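Local coordinates for protein endopolygalacturonase (Chondrostereum purpureum, PDB 1K5C) that probably hydrolyses the alpha-1,4-glycosidic links of polygalacturonate chains, releasing shorter galacturonate oligomers, at residues V20-F25 against L33-D38; V225-Q230 against V241-N246; Y254-S259 against V278-G283. All blocks are in the same frame, centred on the assembly; numbering follows the deposited sequence.

Contact 1. Residues V20-F25 against L33-D38; sequences VTLNGF and LVLNPD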
ATOM      1  N   VAL A  20     -15.876  -1.751 -22.803  1.00 13.40           N
ATOM      2  CA  VAL A  20     -16.912  -1.713 -21.776  1.00 13.53           C
ATOM      3  C   VAL A  20     -16.994  -0.278 -21.237  1.00 12.90           C
ATOM      4  O   VAL A  20     -15.919   0.297 -20.965  1.00 13.96           O
ATOM      5  CB  VAL A  20     -16.578  -2.687 -20.637  1.00 13.70           C
ATOM      6  CG1 VAL A  20     -17.567  -2.581 -19.462  1.00 15.27           C
ATOM      7  CG2 VAL A  20     -16.586  -4.122 -21.178  1.00 15.89           C
ATOM      8  N   THR A  21     -18.179   0.262 -21.096  1.00 12.69           N
ATOM      9  CA  THR A  21     -18.364   1.533 -20.438  1.00 13.25           C
ATOM     10  C   THR A  21     -19.000   1.301 -19.083  1.00 12.85           C
ATOM     11  O   THR A  21     -20.044   0.669 -19.015  1.00 15.13           O
ATOM     12  CB  THR A  21     -19.280   2.449 -21.279  1.00 15.36           C
ATOM     13  OG1 THR A  21     -18.667   2.606 -22.572  1.00 17.05           O
ATOM     14  CG2 THR A  21     -19.380   3.821 -20.632  1.00 17.68           C
ATOM     15  N   LEU A  22     -18.340   1.796 -18.051  1.00 13.47           N
ATOM     16  CA  LEU A  22     -18.839   1.643 -16.685  1.00 14.07           C
ATOM     17  C   LEU A  22     -19.487   2.985 -16.342  1.00 14.47           C
ATOM     18  O   LEU A  22     -18.784   3.973 -16.076  1.00 14.87           O
ATOM     19  CB  LEU A  22     -17.648   1.223 -15.789  1.00 16.58           C
ATOM     20  CG  LEU A  22     -17.958   1.072 -14.318  1.00 16.18           C
ATOM     21  CD1 LEU A  22     -18.998   0.006 -14.099  1.00 17.55           C
ATOM     22  CD2 LEU A  22     -16.575   0.675 -13.704  1.00 19.25           C
ATOM     23  N   ASN A  23     -20.825   3.030 -16.380  1.00 14.75           N
ATOM     24  CA  ASN A  23     -21.527   4.257 -16.019  1.00 14.73           C
ATOM     25  C   ASN A  23     -21.515   4.463 -14.484  1.00 14.55           C
ATOM     26  O   ASN A  23     -21.143   3.589 -13.711  1.00 16.40           O
ATOM     27  CB  ASN A  23     -22.944   4.244 -16.570  1.00 16.79           C
ATOM     28  CG  ASN A  23     -23.085   4.630 -18.022  1.00 17.38           C
ATOM     29  OD1 ASN A  23     -22.097   4.789 -18.677  1.00 18.52           O
ATOM     30  ND2 ASN A  23     -24.325   4.855 -18.511  1.00 20.85           N
ATOM     31  N   GLY A  24     -21.895   5.671 -14.098  1.00 15.27           N
ATOM     32  CA  GLY A  24     -22.071   5.997 -12.640  1.00 15.97           C
ATOM     33  C   GLY A  24     -23.429   5.464 -12.169  1.00 13.25           C
ATOM     34  O   GLY A  24     -24.431   5.448 -12.874  1.00 14.65           O
ATOM     35  N   PHE A  25     -23.411   4.958 -10.918  1.00 12.13           N
ATOM     36  CA  PHE A  25     -24.604   4.428 -10.245  1.00 11.54           C
ATOM     37  C   PHE A  25     -24.233   4.162  -8.804  1.00 11.43           C
ATOM     38  O   PHE A  25     -23.066   4.275  -8.402  1.00 11.76           O
ATOM     39  CB  PHE A  25     -25.175   3.153 -10.924  1.00 12.71           C
ATOM     40  CG  PHE A  25     -24.215   2.013 -11.105  1.00 13.06           C
ATOM     41  CD1 PHE A  25     -24.094   0.989 -10.145  1.00 15.30           C
ATOM     42  CD2 PHE A  25     -23.455   1.927 -12.253  1.00 14.72           C
ATOM     43  CE1 PHE A  25     -23.237  -0.077 -10.360  1.00 17.43           C
ATOM     44  CE2 PHE A  25     -22.567   0.886 -12.480  1.00 16.01           C
ATOM     45  CZ  PHE A  25     -22.468  -0.111 -11.528  1.00 16.92           C
ATOM     46  N   LEU A  33     -20.004  -5.258  -6.766  1.00 12.10           N
ATOM     47  CA  LEU A  33     -19.794  -4.966  -8.203  1.00 11.98           C
ATOM     48  C   LEU A  33     -18.602  -5.774  -8.646  1.00 11.74           C
ATOM     49  O   LEU A  33     -17.493  -5.528  -8.203  1.00 12.76           O
ATOM     50  CB  LEU A  33     -19.613  -3.470  -8.380  1.00 12.81           C
ATOM     51  CG  LEU A  33     -19.312  -3.039  -9.851  1.00 13.00           C
ATOM     52  CD1 LEU A  33     -20.452  -3.513 -10.784  1.00 15.31           C
ATOM     53  CD2 LEU A  33     -19.161  -1.538  -9.927  1.00 15.03           C
ATOM     54  N   VAL A  34     -18.868  -6.756  -9.506  1.00 11.89           N
ATOM     55  CA  VAL A  34     -17.841  -7.706  -9.967  1.00 12.34           C
ATOM     56  C   VAL A  34     -17.761  -7.641 -11.484  1.00 12.22           C
ATOM     57  O   VAL A  34     -18.739  -7.839 -12.183  1.00 13.96           O
ATOM     58  CB  VAL A  34     -18.190  -9.124  -9.516  1.00 14.62           C
ATOM     59  CG1 VAL A  34     -17.169 -10.155 -10.035  1.00 16.03           C
ATOM     60  CG2 VAL A  34     -18.217  -9.186  -7.956  1.00 14.82           C
ATOM     61  N   LEU A  35     -16.541  -7.370 -11.986  1.00 12.12           N
ATOM     62  CA  LEU A  35     -16.299  -7.326 -13.420  1.00 12.05           C
ATOM     63  C   LEU A  35     -15.245  -8.348 -13.798  1.00 12.02           C
ATOM     64  O   LEU A  35     -14.142  -8.340 -13.243  1.00 12.54           O
ATOM     65  CB  LEU A  35     -15.831  -5.927 -13.871  1.00 12.90           C
ATOM     66  CG  LEU A  35     -16.843  -4.797 -13.689  1.00 14.51           C
ATOM     67  CD1 LEU A  35     -16.166  -3.435 -13.801  1.00 15.96           C
ATOM     68  CD2 LEU A  35     -18.005  -4.939 -14.691  1.00 16.49           C
ATOM     69  N   ASN A  36     -15.603  -9.193 -14.796  1.00 12.03           N
ATOM     70  CA  ASN A  36     -14.687 -10.193 -15.342  1.00 12.23           C
ATOM     71  C   ASN A  36     -14.573  -9.948 -16.848  1.00 12.43           C
ATOM     72  O   ASN A  36     -15.230 -10.645 -17.653  1.00 13.29           O
ATOM     73  CB  ASN A  36     -15.187 -11.627 -15.076  1.00 13.38           C
ATOM     74  CG  ASN A  36     -15.098 -11.953 -13.604  1.00 14.58           C
ATOM     75  OD1 ASN A  36     -14.022 -11.923 -13.016  1.00 20.98           O
ATOM     76  ND2 ASN A  36     -16.228 -12.266 -12.975  1.00 19.24           N
ATOM     77  N   PRO A  37     -13.843  -8.922 -17.251  1.00 12.11           N
ATOM     78  CA  PRO A  37     -13.853  -8.548 -18.694  1.00 12.52           C
ATOM     79  C   PRO A  37     -13.073  -9.553 -19.533  1.00 12.55           C
ATOM     80  O   PRO A  37     -12.205 -10.286 -19.072  1.00 12.88           O
ATOM     81  CB  PRO A  37     -13.164  -7.171 -18.710  1.00 13.45           C
ATOM     82  CG  PRO A  37     -13.042  -6.756 -17.280  1.00 15.58           C
ATOM     83  CD  PRO A  37     -13.014  -8.015 -16.477  1.00 12.78           C
ATOM     84  N   ASP A  38     -13.410  -9.515 -20.842  1.00 12.72           N
ATOM     85  CA  ASP A  38     -12.655 -10.303 -21.825  1.00 13.10           C
ATOM     86  C   ASP A  38     -11.180  -9.944 -21.792  1.00 12.38           C
ATOM     87  O   ASP A  38     -10.768  -8.782 -21.460  1.00 12.73           O
ATOM     88  CB  ASP A  38     -13.160  -9.999 -23.236  1.00 14.32           C
ATOM     89  CG  ASP A  38     -14.525 -10.586 -23.599  1.00 14.91           C
ATOM     90  OD1 ASP A  38     -15.212 -11.104 -22.743  1.00 16.57           O
ATOM     91  OD2 ASP A  38     -14.846 -10.505 -24.807  1.00 16.43           O
TER
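Leu22, and Phe25 beyond the bend at Asn23-Gly24, turn toward Leu33 and Leu35 across the bore of the beta-helix. The backbones stay well apart, with 9.9 Å between the CA atoms of Leu22 and Leu35, and the register runs in opposite senses: Leu22 faces Leu35, Phe25 faces Leu33. Everything that touches here is carbon; no hydrogen bond crosses.

Aromatic against aliphatic comes first. The ring of Phe25 offers its far corner, CZ, to the forked end of Leu33, with CD2 of Leu33 3.9 Å from CZ and CD1 of Leu33 4.0 Å from the same atom. Phe25 holds CG between its own N and carbonyl carbon (chi1 55°), a setting that swings the ring back over the segment toward Leu33.

Methyl against methyl makes up the rest. CD2 of Leu22 meets CD1 of Leu35 at 4.1 Å, the two side chains crossing at a slant. The other branch of Leu22 is looser, its CD1 lying 4.5 Å from CD2 of Leu33. Leu22 therefore spreads its fork over both leucines, one methyl to each.

Around this cluster, Val5 and Met45 touch Leu22, Ala11 lies against Leu33 and Leu35, and Phe61 of the next coil touches both of these leucines as well. Strand 33-35 is the first of its sheet, so the contact fills the bore near the N-terminal end of the helix. With no polar group to orient it, the joint depends on shape and on the exclusion of water, more completely among the three leucines, since Phe25 is only partly buried.

Contact 2. Residues V225-Q230 against V241-N246; sequences VRIKAQ and VTYDAN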
ATOM      1  N   VAL A 225       9.848   5.155   5.976  1.00 10.98           N
ATOM      2  CA  VAL A 225       9.819   3.813   5.411  1.00 11.45           C
ATOM      3  C   VAL A 225       9.888   2.813   6.555  1.00 10.91           C
ATOM      4  O   VAL A 225      10.581   3.022   7.573  1.00 11.71           O
ATOM      5  CB  VAL A 225      10.869   3.557   4.289  1.00 12.47           C
ATOM      6  CG1 VAL A 225      10.712   4.565   3.136  1.00 12.84           C
ATOM      7  CG2 VAL A 225      12.245   3.654   4.886  1.00 14.32           C
ATOM      8  N   ARG A 226       9.202   1.687   6.359  1.00 11.53           N
ATOM      9  CA  ARG A 226       9.221   0.605   7.305  1.00 12.13           C
ATOM     10  C   ARG A 226       9.352  -0.740   6.629  1.00 11.21           C
ATOM     11  O   ARG A 226       8.766  -0.971   5.571  1.00 10.91           O
ATOM     12  CB  ARG A 226       7.914   0.462   8.103  1.00 17.08           C
ATOM     13  CG  ARG A 226       7.880   1.427   9.284  1.00 20.28           C
ATOM     14  CD  ARG A 226       6.474   1.054   9.871  0.52 21.98           C
ATOM     15  NE  ARG A 226       6.310   0.144  11.003  0.52 16.41           N
ATOM     16  CZ  ARG A 226       5.216   0.065  11.765  0.52 12.60           C
ATOM     17  NH1 ARG A 226       4.179   0.811  11.468  0.52 18.45           N
ATOM     18  NH2 ARG A 226       5.135  -0.774  12.787  0.52 27.01           N
ATOM     19  N   ILE A 227      10.084  -1.632   7.292  1.00 11.93           N
ATOM     20  CA  ILE A 227      10.020  -3.068   6.956  1.00 12.43           C
ATOM     21  C   ILE A 227       9.660  -3.740   8.288  1.00 12.86           C
ATOM     22  O   ILE A 227      10.416  -3.597   9.253  1.00 16.93           O
ATOM     23  CB  ILE A 227      11.328  -3.623   6.358  1.00 12.61           C
ATOM     24  CG1 ILE A 227      11.774  -2.773   5.169  1.00 12.89           C
ATOM     25  CG2 ILE A 227      11.164  -5.110   5.988  1.00 13.74           C
ATOM     26  CD1 ILE A 227      13.092  -3.266   4.545  1.00 13.61           C
ATOM     27  N   LYS A 228       8.518  -4.381   8.317  1.00 11.64           N
ATOM     28  CA  LYS A 228       7.967  -4.984   9.546  1.00 12.42           C
ATOM     29  C   LYS A 228       7.725  -6.464   9.307  1.00 11.23           C
ATOM     30  O   LYS A 228       7.046  -6.848   8.374  1.00 12.72           O
ATOM     31  CB  LYS A 228       6.692  -4.282  10.074  1.00 15.04           C
ATOM     32  CG  LYS A 228       5.828  -3.608   9.054  1.00 15.48           C
ATOM     33  CD  LYS A 228       4.572  -3.000   9.616  1.00 14.06           C
ATOM     34  CE  LYS A 228       3.938  -2.227   8.431  1.00 16.95           C
ATOM     35  NZ  LYS A 228       2.520  -2.138   8.582  1.00 19.82           N
ATOM     36  N   ALA A 229       8.232  -7.297  10.219  1.00 10.52           N
ATOM     37  CA  ALA A 229       7.896  -8.717  10.235  1.00 10.64           C
ATOM     38  C   ALA A 229       7.374  -9.075  11.618  1.00 10.55           C
ATOM     39  O   ALA A 229       7.929  -8.655  12.648  1.00 10.97           O
ATOM     40  CB  ALA A 229       9.073  -9.615   9.920  1.00 11.89           C
ATOM     41  N   GLN A 230       6.308  -9.858  11.617  1.00 10.88           N
ATOM     42  CA  GLN A 230       5.789 -10.369  12.892  1.00 11.29           C
ATOM     43  C   GLN A 230       6.901 -11.120  13.630  1.00 10.95           C
ATOM     44  O   GLN A 230       7.553 -11.976  13.041  1.00 11.23           O
ATOM     45  CB  GLN A 230       4.622 -11.359  12.600  1.00 12.91           C
ATOM     46  CG  GLN A 230       3.450 -10.615  11.993  1.00 15.99           C
ATOM     47  CD  GLN A 230       2.371 -11.512  11.456  1.00 30.10           C
ATOM     48  OE1 GLN A 230       2.083 -12.520  12.044  1.00 54.10           O
ATOM     49  N   VAL A 241      15.714  -5.115  -1.565  1.00 11.20           N
ATOM     50  CA  VAL A 241      14.926  -3.901  -1.499  1.00 11.02           C
ATOM     51  C   VAL A 241      15.827  -2.727  -1.770  1.00 10.89           C
ATOM     52  O   VAL A 241      16.880  -2.605  -1.144  1.00 12.32           O
ATOM     53  CB  VAL A 241      14.275  -3.758  -0.092  1.00 11.86           C
ATOM     54  CG1 VAL A 241      13.426  -2.461  -0.044  1.00 12.64           C
ATOM     55  CG2 VAL A 241      13.438  -4.998   0.276  1.00 12.51           C
ATOM     56  N   THR A 242      15.418  -1.875  -2.704  1.00 10.69           N
ATOM     57  CA  THR A 242      16.197  -0.658  -3.026  1.00 11.25           C
ATOM     58  C   THR A 242      15.321   0.570  -2.842  1.00 10.43           C
ATOM     59  O   THR A 242      14.293   0.682  -3.516  1.00 11.40           O
ATOM     60  CB  THR A 242      16.719  -0.730  -4.476  1.00 13.30           C
ATOM     61  OG1 THR A 242      17.451  -1.938  -4.644  1.00 18.78           O
ATOM     62  CG2 THR A 242      17.601   0.479  -4.782  1.00 15.51           C
ATOM     63  N   TYR A 243      15.770   1.448  -1.988  1.00 10.34           N
ATOM     64  CA  TYR A 243      15.180   2.786  -1.811  1.00 10.26           C
ATOM     65  C   TYR A 243      16.060   3.781  -2.573  1.00 10.23           C
ATOM     66  O   TYR A 243      17.274   3.833  -2.349  1.00 10.98           O
ATOM     67  CB  TYR A 243      15.177   3.172  -0.312  1.00 10.78           C
ATOM     68  CG  TYR A 243      14.338   2.271   0.539  1.00 10.28           C
ATOM     69  CD1 TYR A 243      12.966   2.417   0.628  1.00 10.41           C
ATOM     70  CD2 TYR A 243      14.925   1.236   1.272  1.00 11.04           C
ATOM     71  CE1 TYR A 243      12.173   1.590   1.414  1.00 10.68           C
ATOM     72  CE2 TYR A 243      14.161   0.398   2.081  1.00 11.51           C
ATOM     73  CZ  TYR A 243      12.796   0.590   2.152  1.00 11.21           C
ATOM     74  OH  TYR A 243      12.065  -0.285   2.931  1.00 12.55           O
ATOM     75  N   ASP A 244      15.429   4.545  -3.470  1.00 10.50           N
ATOM     76  CA  ASP A 244      16.175   5.417  -4.409  1.00 10.97           C
ATOM     77  C   ASP A 244      15.384   6.686  -4.566  1.00 10.94           C
ATOM     78  O   ASP A 244      14.199   6.636  -4.909  1.00 11.32           O
ATOM     79  CB  ASP A 244      16.300   4.611  -5.692  1.00 11.83           C
ATOM     80  CG  ASP A 244      17.050   5.253  -6.830  1.00 13.78           C
ATOM     81  OD1 ASP A 244      17.044   6.494  -6.953  1.00 13.80           O
ATOM     82  OD2 ASP A 244      17.670   4.424  -7.597  1.00 17.09           O
ATOM     83  N   ALA A 245      15.984   7.871  -4.263  1.00 11.58           N
ATOM     84  CA  ALA A 245      15.376   9.151  -4.705  1.00 12.33           C
ATOM     85  C   ALA A 245      14.071   9.446  -3.987  1.00 11.95           C
ATOM     86  O   ALA A 245      13.201  10.095  -4.594  1.00 13.21           O
ATOM     87  CB  ALA A 245      15.170   9.178  -6.224  1.00 13.22           C
ATOM     88  N   ASN A 246      13.913   9.086  -2.704  1.00 11.69           N
ATOM     89  CA  ASN A 246      12.696   9.446  -1.976  1.00 11.67           C
ATOM     90  C   ASN A 246      12.919  10.694  -1.142  1.00 12.43           C
ATOM     91  O   ASN A 246      13.989  10.889  -0.543  1.00 15.77           O
ATOM     92  CB  ASN A 246      12.254   8.279  -1.080  1.00 11.80           C
ATOM     93  CG  ASN A 246      12.020   7.019  -1.912  1.00 10.71           C
ATOM     94  OD1 ASN A 246      11.035   6.909  -2.652  1.00 10.96           O
ATOM     95  ND2 ASN A 246      12.958   6.063  -1.820  1.00 11.00           N
TER
HETATM   96  O   HOH W   1       9.381   0.009   3.005  1.00 11.05           O
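Val225 and Tyr243 lie across the bore on strands 225-230 and 241-244, whose axes approach to 10.8 Å and run almost antiparallel, at 170°. This is a meeting of separate walls, and no backbone hydrogen bond spans it; the side chain of Tyr243 does the bridging.

Val225 lies against the ring. Its CB sits 3.7 Å from CE1 of Tyr243, and its CG2 methyl rests over one face. The ring reaches farther still, bringing its hydroxyl to Ile227, whose CG1 is 3.4 Å from Tyr243 OH. Ile227 keeps CG1 anti to its carbonyl carbon (chi1 -53°), which turns that branch toward the hydroxyl.

The polar end of the tyrosine is served by a water at the ring edge, in plane, 2.7 Å from Tyr243 OH. That water donates to the carbonyl O of Arg226 at 2.8 Å, tying the two walls through one molecule. A phenylalanine in place of Tyr243 would probably leave this water without one of its mates, so that nothing on the ring would be tied to the Arg226 carbonyl.

Arg226 and Lys228 point the other way, outward, and bind galacturonate in another crystal structure of this enzyme. Strand 223-230 is flanked by strands 197-202 and 254-259, while Tyr243 stacks on Phe280 of the adjacent strand 275-280.

Contact 3. Residues Y254-S259 against V278-G283; sequences YGVLIS and VNFTGG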
ATOM      1  N   TYR A 254       9.232   7.400  13.394  1.00 11.90           N
ATOM      2  CA  TYR A 254      10.525   6.921  12.917  1.00 11.69           C
ATOM      3  C   TYR A 254      10.738   7.294  11.460  1.00 11.58           C
ATOM      4  O   TYR A 254       9.891   6.992  10.611  1.00 11.72           O
ATOM      5  CB  TYR A 254      10.665   5.397  12.965  1.00 12.93           C
ATOM      6  CG  TYR A 254      10.726   4.776  14.340  1.00 12.41           C
ATOM      7  CD1 TYR A 254      11.990   4.560  14.927  1.00 13.05           C
ATOM      8  CD2 TYR A 254       9.611   4.362  15.018  1.00 13.97           C
ATOM      9  CE1 TYR A 254      12.091   3.977  16.201  1.00 15.13           C
ATOM     10  CE2 TYR A 254       9.715   3.739  16.293  1.00 15.49           C
ATOM     11  CZ  TYR A 254      10.981   3.569  16.829  1.00 15.28           C
ATOM     12  OH  TYR A 254      11.084   2.964  18.092  1.00 19.44           O
ATOM     13  N   GLY A 255      11.907   7.887  11.134  1.00 11.35           N
ATOM     14  CA  GLY A 255      12.226   8.055   9.729  1.00 11.70           C
ATOM     15  C   GLY A 255      12.315   6.741   8.988  1.00 11.04           C
ATOM     16  O   GLY A 255      11.692   6.565   7.925  1.00 11.02           O
ATOM     17  N   VAL A 256      13.100   5.816   9.566  1.00 11.25           N
ATOM     18  CA  VAL A 256      13.229   4.456   9.101  1.00 11.28           C
ATOM     19  C   VAL A 256      13.052   3.550  10.293  1.00 11.06           C
ATOM     20  O   VAL A 256      13.726   3.716  11.302  1.00 11.53           O
ATOM     21  CB  VAL A 256      14.639   4.189   8.475  1.00 11.17           C
ATOM     22  CG1 VAL A 256      14.819   2.736   8.057  1.00 12.34           C
ATOM     23  CG2 VAL A 256      14.954   5.160   7.328  1.00 12.16           C
ATOM     24  N   LEU A 257      12.141   2.528  10.165  1.00 11.44           N
ATOM     25  CA  LEU A 257      12.032   1.486  11.171  1.00 11.67           C
ATOM     26  C   LEU A 257      12.012   0.140  10.449  1.00 11.25           C
ATOM     27  O   LEU A 257      11.108  -0.154   9.686  1.00 12.05           O
ATOM     28  CB  LEU A 257      10.791   1.641  12.067  1.00 12.08           C
ATOM     29  CG  LEU A 257      10.581   0.506  13.109  1.00 13.05           C
ATOM     30  CD1 LEU A 257      11.717   0.452  14.120  1.00 13.20           C
ATOM     31  CD2 LEU A 257       9.248   0.676  13.814  1.00 14.33           C
ATOM     32  N   ILE A 258      13.087  -0.632  10.671  1.00 11.23           N
ATOM     33  CA  ILE A 258      13.244  -1.978  10.099  1.00 11.29           C
ATOM     34  C   ILE A 258      13.234  -2.892  11.300  1.00 10.81           C
ATOM     35  O   ILE A 258      14.161  -2.798  12.113  1.00 11.75           O
ATOM     36  CB  ILE A 258      14.490  -2.055   9.235  1.00 12.52           C
ATOM     37  CG1 ILE A 258      14.211  -1.189   7.934  1.00 13.96           C
ATOM     38  CG2 ILE A 258      14.811  -3.500   8.862  1.00 12.61           C
ATOM     39  CD1 ILE A 258      15.448  -0.907   7.130  1.00 16.53           C
ATOM     40  N   SER A 259      12.195  -3.721  11.442  1.00 10.68           N
ATOM     41  CA  SER A 259      12.018  -4.428  12.694  1.00 10.80           C
ATOM     42  C   SER A 259      11.357  -5.781  12.516  1.00 10.77           C
ATOM     43  O   SER A 259      10.399  -5.950  11.778  1.00 11.68           O
ATOM     44  CB  SER A 259      11.144  -3.586  13.629  1.00 13.07           C
ATOM     45  OG  SER A 259      10.809  -4.357  14.802  1.00 14.29           O
ATOM     46  N   VAL A 278      19.136  -4.878   1.732  1.00 11.47           N
ATOM     47  CA  VAL A 278      18.302  -3.671   1.818  1.00 11.36           C
ATOM     48  C   VAL A 278      19.237  -2.448   1.617  1.00 11.29           C
ATOM     49  O   VAL A 278      20.129  -2.237   2.447  1.00 12.08           O
ATOM     50  CB  VAL A 278      17.579  -3.587   3.174  1.00 11.58           C
ATOM     51  CG1 VAL A 278      16.796  -2.287   3.260  1.00 12.09           C
ATOM     52  CG2 VAL A 278      16.680  -4.806   3.350  1.00 12.54           C
ATOM     53  N   ASN A 279      19.019  -1.681   0.554  1.00 11.07           N
ATOM     54  CA  ASN A 279      19.928  -0.600   0.157  1.00 11.08           C
ATOM     55  C   ASN A 279      19.180   0.723   0.043  1.00 11.02           C
ATOM     56  O   ASN A 279      18.001   0.747  -0.375  1.00 11.76           O
ATOM     57  CB  ASN A 279      20.552  -0.914  -1.228  1.00 11.87           C
ATOM     58  CG  ASN A 279      21.676  -1.912  -1.190  1.00 13.51           C
ATOM     59  OD1 ASN A 279      22.058  -2.459  -0.178  1.00 13.62           O
ATOM     60  ND2 ASN A 279      22.389  -2.059  -2.346  1.00 16.47           N
ATOM     61  N   PHE A 280      19.910   1.807   0.291  1.00 10.71           N
ATOM     62  CA  PHE A 280      19.493   3.187  -0.063  1.00 10.65           C
ATOM     63  C   PHE A 280      20.602   3.691  -1.025  1.00 10.92           C
ATOM     64  O   PHE A 280      21.660   4.127  -0.581  1.00 11.48           O
ATOM     65  CB  PHE A 280      19.393   4.110   1.126  1.00 11.38           C
ATOM     66  CG  PHE A 280      18.250   3.799   2.093  1.00 11.06           C
ATOM     67  CD1 PHE A 280      18.353   2.818   3.046  1.00 12.13           C
ATOM     68  CD2 PHE A 280      17.056   4.564   2.014  1.00 11.08           C
ATOM     69  CE1 PHE A 280      17.315   2.574   3.958  1.00 12.66           C
ATOM     70  CE2 PHE A 280      16.032   4.312   2.923  1.00 11.67           C
ATOM     71  CZ  PHE A 280      16.153   3.334   3.883  1.00 11.79           C
ATOM     72  N   THR A 281      20.310   3.554  -2.339  1.00 11.19           N
ATOM     73  CA  THR A 281      21.279   3.893  -3.402  1.00 11.93           C
ATOM     74  C   THR A 281      20.563   4.677  -4.484  1.00 12.08           C
ATOM     75  O   THR A 281      19.359   4.860  -4.470  1.00 13.58           O
ATOM     76  CB  THR A 281      21.927   2.611  -3.958  1.00 12.15           C
ATOM     77  OG1 THR A 281      20.855   1.735  -4.368  1.00 13.35           O
ATOM     78  CG2 THR A 281      22.805   1.916  -2.922  1.00 12.90           C
ATOM     79  N   GLY A 282      21.366   5.146  -5.468  1.00 12.58           N
ATOM     80  CA  GLY A 282      20.785   5.889  -6.597  1.00 13.81           C
ATOM     81  C   GLY A 282      20.648   7.342  -6.191  1.00 13.71           C
ATOM     82  O   GLY A 282      21.620   7.964  -5.717  1.00 14.85           O
ATOM     83  N   GLY A 283      19.489   7.926  -6.392  1.00 13.44           N
ATOM     84  CA  GLY A 283      19.253   9.315  -5.938  1.00 14.21           C
ATOM     85  C   GLY A 283      19.179   9.349  -4.419  1.00 13.67           C
ATOM     86  O   GLY A 283      18.770   8.368  -3.762  1.00 13.27           O
TER
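The right-handed parallel beta-helix of the family 28 glycoside hydrolases is filled by side chains from facing walls, and Val256 and Ile258 meet Phe280 and Val278 in one such layer. Strand 256-259 supplies the first pair, following a corner of the chain at Gly255; strand 278-280 supplies the second. The walls stand apart, 11.2 Å between the CA atoms of Val256 and Phe280 and 9.9 Å between those of Ile258 and Val278, so only side-chain ends meet.

Val256 and Phe280 approach from opposite directions. The CG2 methyl of Val256 comes to the far corner of the ring, 4.1 Å from CZ of Phe280, at a slant to the ring plane. Phe280 carries CG anti to its carbonyl carbon (chi1 -69°), and the ring extends into the bore from there. Two residues further along strand 256-259, the end methyl of Ile258 meets a branch of Val278, with Ile258 CD1 and Val278 CG1 4.3 Å apart. These are light touches, and the area buried between the segments is a modest 120 Å².

Much of what holds Phe280 comes from neighbouring coils. It meets Trp309 edge-to-face, while Leu312 touches it too. Trp309 also packs on Ile258 and gives its indole NH (NE1) to the carbonyl O of Val278, so a single tryptophan serves both walls.

All four touching residues are buried and apolar, and nothing polar passes between them. The contact is thus a small apolar piece of the filling of the bore. Carbon alone meets carbon across it, so it rests on dispersion and the exclusion of water, with a nearby polar atom, Val278 O, taken up by the tryptophan.

Overall arrangement
The three contacts come in series along the chain, and each joins the same two parts of the beta-helix: one segment from the 11-stranded parallel sheet, the other from the opposing wall. Contact 1 lies near the N-terminal end, about 35 Å between centres from contact 2 and about 40 Å from contact 3, across the middle of the chain. Contacts 2 and 3 are successive layers, their centres about 5 Å apart; strand 223-230 neighbours 254-259, and 237-244 neighbours 275-280. Probable backbone hydrogen bonds, Ile227 O to Ser259 N and Tyr243 N to Asn279 O, join both walls. The core is filled coil by coil, contacts 2 and 3 behind the galacturonate-binding face, contact 1 far from it.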